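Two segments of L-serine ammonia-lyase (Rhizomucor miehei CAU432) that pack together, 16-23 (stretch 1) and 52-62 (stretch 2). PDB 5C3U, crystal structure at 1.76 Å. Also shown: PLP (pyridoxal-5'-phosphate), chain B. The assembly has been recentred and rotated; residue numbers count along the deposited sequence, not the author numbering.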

# COMPACT_ATOMS: atom_id res chain seq x y z
N GLN A 16 -3.30 19.69 10.77
CA GLN A 16 -2.54 19.40 9.53
C GLN A 16 -2.80 17.96 9.05
O GLN A 16 -3.67 17.74 8.20
CB GLN A 16 -1.03 19.65 9.73
N SER A 17 -2.06 16.99 9.59
CA SER A 17 -2.17 15.61 9.13
C SER A 17 -2.02 14.56 10.23
O SER A 17 -1.36 14.79 11.25
CB SER A 17 -1.17 15.34 8.01
OG SER A 17 0.12 15.09 8.53
N LEU A 18 -2.61 13.39 9.98
CA LEU A 18 -2.61 12.28 10.91
C LEU A 18 -1.41 11.31 10.72
O LEU A 18 -1.06 10.56 11.62
CB LEU A 18 -3.93 11.52 10.81
CG LEU A 18 -5.18 12.19 11.41
CD1 LEU A 18 -6.47 11.55 10.91
CD2 LEU A 18 -5.12 12.14 12.92
N HIS A 19 -0.80 11.35 9.54
CA HIS A 19 0.40 10.57 9.27
C HIS A 19 1.65 11.29 9.76
O HIS A 19 1.60 12.47 10.15
CB HIS A 19 0.53 10.32 7.76
CG HIS A 19 0.93 11.55 6.98
ND1 HIS A 19 0.03 12.39 6.43
CD2 HIS A 19 2.18 12.08 6.68
CE1 HIS A 19 0.67 13.40 5.81
NE2 HIS A 19 1.98 13.21 5.97
N VAL A 20 2.77 10.59 9.74
CA VAL A 20 4.03 11.12 10.25
C VAL A 20 5.04 11.04 9.13
O VAL A 20 4.86 10.27 8.19
CB VAL A 20 4.53 10.37 11.52
CG1 VAL A 20 3.51 10.51 12.64
CG2 VAL A 20 4.86 8.89 11.25
N ALA A 21 6.09 11.85 9.21
CA ALA A 21 7.21 11.68 8.29
C ALA A 21 7.97 10.40 8.68
O ALA A 21 8.14 10.09 9.87
CB ALA A 21 8.12 12.90 8.29
N THR A 22 8.36 9.63 7.68
CA THR A 22 8.94 8.32 7.95
C THR A 22 10.40 8.29 7.49
O THR A 22 10.76 9.03 6.58
CB THR A 22 8.19 7.20 7.21
OG1 THR A 22 8.13 7.54 5.82
CG2 THR A 22 6.78 7.02 7.76
N PRO A 23 11.22 7.41 8.09
CA PRO A 23 12.62 7.28 7.67
C PRO A 23 12.80 6.81 6.23
O PRO A 23 11.99 6.01 5.72
CB PRO A 23 13.16 6.19 8.60
CG PRO A 23 12.29 6.20 9.79
CD PRO A 23 10.93 6.61 9.30
N1 PLP B . 0.83 -2.27 0.43
C2 PLP B . 0.13 -2.22 1.58
C2A PLP B . 0.62 -2.88 2.84
C3 PLP B . -1.15 -1.52 1.60
O3 PLP B . -1.89 -1.45 2.75
C4 PLP B . -1.59 -0.88 0.34
C4A PLP B . -2.85 -0.13 0.31
C5 PLP B . -0.73 -1.00 -0.87
C6 PLP B . 0.46 -1.71 -0.74
C5A PLP B . -1.12 -0.37 -2.21
O4P PLP B . -2.53 -0.18 -2.24
P PLP B . -3.42 0.61 -3.34
O1P PLP B . -3.45 2.05 -2.96
O2P PLP B . -2.84 0.32 -4.74
O3P PLP B . -4.71 -0.11 -3.13
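Stretch 2, residues 52-62: KMRGIGAFCYQ

How does stretch 2 lie on stretch 1? Stretch 2 is helical and runs on past Gln62, held by i to i+4 backbone bonds such as Cys60 N to Ile56 O at 2.9 Å, whereas stretch 1 is an irregular loop, turned at Leu18 and extended from His19 onward. The two run in opposite senses at their closest approach: Leu18 CA lies 5.4 Å from Gly57 CA, and His19 CA lies 5.3 Å from Arg54 CA. Further along, Gln16 meets Tyr61 and Thr22 meets the end of the Arg54 side chain. The pair buries 456 Å² in all, with no clear direct hydrogen bond across it.

What meets around Leu18? Leu18 CD1 lies 3.9 Å from Gly57 O. Gly57 has no side chain; an ideal CB there would point toward stretch 1 and come 3.6 Å from Leu18 CB. Leu18 points toward the helix with chi1 m and chi2 t. One turn back, Met53 bends through a p chi2 between two off-well torsions, and its CE reaches 3.7 Å from Leu18 CB, an apolar contact. His19 N is buried here without a partner.

How is the His19 ring placed? Its CA-to-CB bond points toward the helix, bringing His19 CB to 3.9 Å from Met53 O. With chi1 p and chi2 at -93°, the ring has Arg54 CG over one face, so the aliphatic part of the arginine packs against it. The same pose puts His19 ND1 2.8 Å from the oxygen of water 1, which donates a hydrogen bond to Arg54 O at 2.7 Å. The water thus joins the imidazole to the helix backbone.

Why is so much of Arg54 covered by stretch 1 when its CA-to-CB bond points sideways? From an m chi1, chi2 and chi3 are both t, and this extended chain carries the guanidinium along the loop. Arg54 NH2 comes to 3.6 Å from His19 CD2, and Arg54 NH1 lies 3.8 Å from Val20 O. Thr22 OG1 sits at the guanidinium edge, near its plane, 3.3 Å from Arg54 NH1; both atoms have hydrogen-bond partners elsewhere in the structure.

What closes the other end of the contact? Tyr61 points toward stretch 1 with chi1 t and chi2 at -91°, laying its ring so that Gln16 O is over one face. Tyr61 OH reaches 3.7 Å from Gln16 N. The Gln16 side chain is not modelled beyond CB, which points away; the modelled atoms of Gln16 that come nearest the tyrosine are backbone atoms.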

# COMPACT_ATOMS: atom_id res chain seq x y z
N LYS A 52 -1.34 3.34 4.47
CA LYS A 52 -2.74 3.77 4.47
C LYS A 52 -2.96 4.99 5.33
O LYS A 52 -3.85 5.80 5.04
CB LYS A 52 -3.72 2.65 4.88
CG LYS A 52 -3.78 1.48 3.90
CD LYS A 52 -4.38 2.00 2.58
CE LYS A 52 -4.87 0.87 1.71
NZ LYS A 52 -3.80 -0.16 1.55
N MET A 53 -2.17 5.14 6.39
CA MET A 53 -2.27 6.33 7.23
C MET A 53 -2.20 7.65 6.42
O MET A 53 -2.88 8.62 6.77
CB MET A 53 -1.20 6.27 8.32
CG MET A 53 -1.58 6.84 9.67
SD MET A 53 -3.18 6.33 10.34
CE MET A 53 -3.83 7.90 9.96
N ARG A 54 -1.43 7.68 5.32
CA ARG A 54 -1.35 8.91 4.51
C ARG A 54 -2.67 9.16 3.78
O ARG A 54 -3.32 10.21 3.98
CB ARG A 54 -0.21 8.84 3.48
CG ARG A 54 1.18 8.74 4.10
CD ARG A 54 2.26 8.73 3.04
NE ARG A 54 3.57 8.54 3.64
CZ ARG A 54 4.38 9.53 4.02
NH1 ARG A 54 5.54 9.22 4.57
NH2 ARG A 54 4.03 10.81 3.85
N GLY A 55 -3.04 8.24 2.89
CA GLY A 55 -4.26 8.39 2.08
C GLY A 55 -5.51 8.42 2.92
O GLY A 55 -6.36 9.33 2.78
N ILE A 56 -5.64 7.42 3.81
CA ILE A 56 -6.86 7.27 4.61
C ILE A 56 -6.96 8.38 5.64
O ILE A 56 -8.05 8.92 5.86
CB ILE A 56 -6.97 5.86 5.23
CG1 ILE A 56 -6.89 4.79 4.14
CG2 ILE A 56 -8.23 5.72 6.10
CD1 ILE A 56 -7.95 4.92 3.05
N GLY A 57 -5.82 8.76 6.22
CA GLY A 57 -5.72 9.93 7.12
C GLY A 57 -6.27 11.19 6.49
O GLY A 57 -7.04 11.92 7.12
N ALA A 58 -5.91 11.44 5.23
CA ALA A 58 -6.36 12.64 4.53
C ALA A 58 -7.87 12.63 4.30
O ALA A 58 -8.53 13.67 4.45
CB ALA A 58 -5.64 12.76 3.20
N PHE A 59 -8.39 11.47 3.88
CA PHE A 59 -9.82 11.30 3.63
C PHE A 59 -10.60 11.53 4.93
O PHE A 59 -11.58 12.32 4.95
CB PHE A 59 -10.09 9.90 3.08
CG PHE A 59 -11.55 9.63 2.79
CD1 PHE A 59 -12.06 9.78 1.51
CD2 PHE A 59 -12.39 9.19 3.80
CE1 PHE A 59 -13.41 9.50 1.25
CE2 PHE A 59 -13.73 8.92 3.56
CZ PHE A 59 -14.24 9.08 2.27
N CYS A 60 -10.17 10.86 6.00
CA CYS A 60 -10.89 10.95 7.28
C CYS A 60 -10.87 12.35 7.89
O CYS A 60 -11.92 12.84 8.38
CB CYS A 60 -10.36 9.93 8.27
SG CYS A 60 -10.79 8.24 7.81
N TYR A 61 -9.70 12.99 7.83
CA TYR A 61 -9.51 14.36 8.32
C TYR A 61 -10.46 15.33 7.61
O TYR A 61 -11.17 16.09 8.26
CB TYR A 61 -8.05 14.80 8.18
CG TYR A 61 -7.73 16.09 8.92
CD1 TYR A 61 -7.85 17.33 8.28
CD2 TYR A 61 -7.40 16.07 10.26
CE1 TYR A 61 -7.61 18.51 8.98
CE2 TYR A 61 -7.14 17.24 10.96
CZ TYR A 61 -7.25 18.45 10.32
OH TYR A 61 -6.97 19.60 11.04
N GLN A 62 -10.47 15.27 6.28
CA GLN A 62 -11.34 16.10 5.48
C GLN A 62 -12.82 15.81 5.71
O GLN A 62 -13.64 16.75 5.75
CB GLN A 62 -10.98 16.00 3.98
CG GLN A 62 -11.68 17.04 3.10
CD GLN A 62 -11.53 18.46 3.63
OE1 GLN A 62 -10.42 18.95 3.82
NE2 GLN A 62 -12.64 19.14 3.84
O HOH W 1 -2.67 12.30 5.53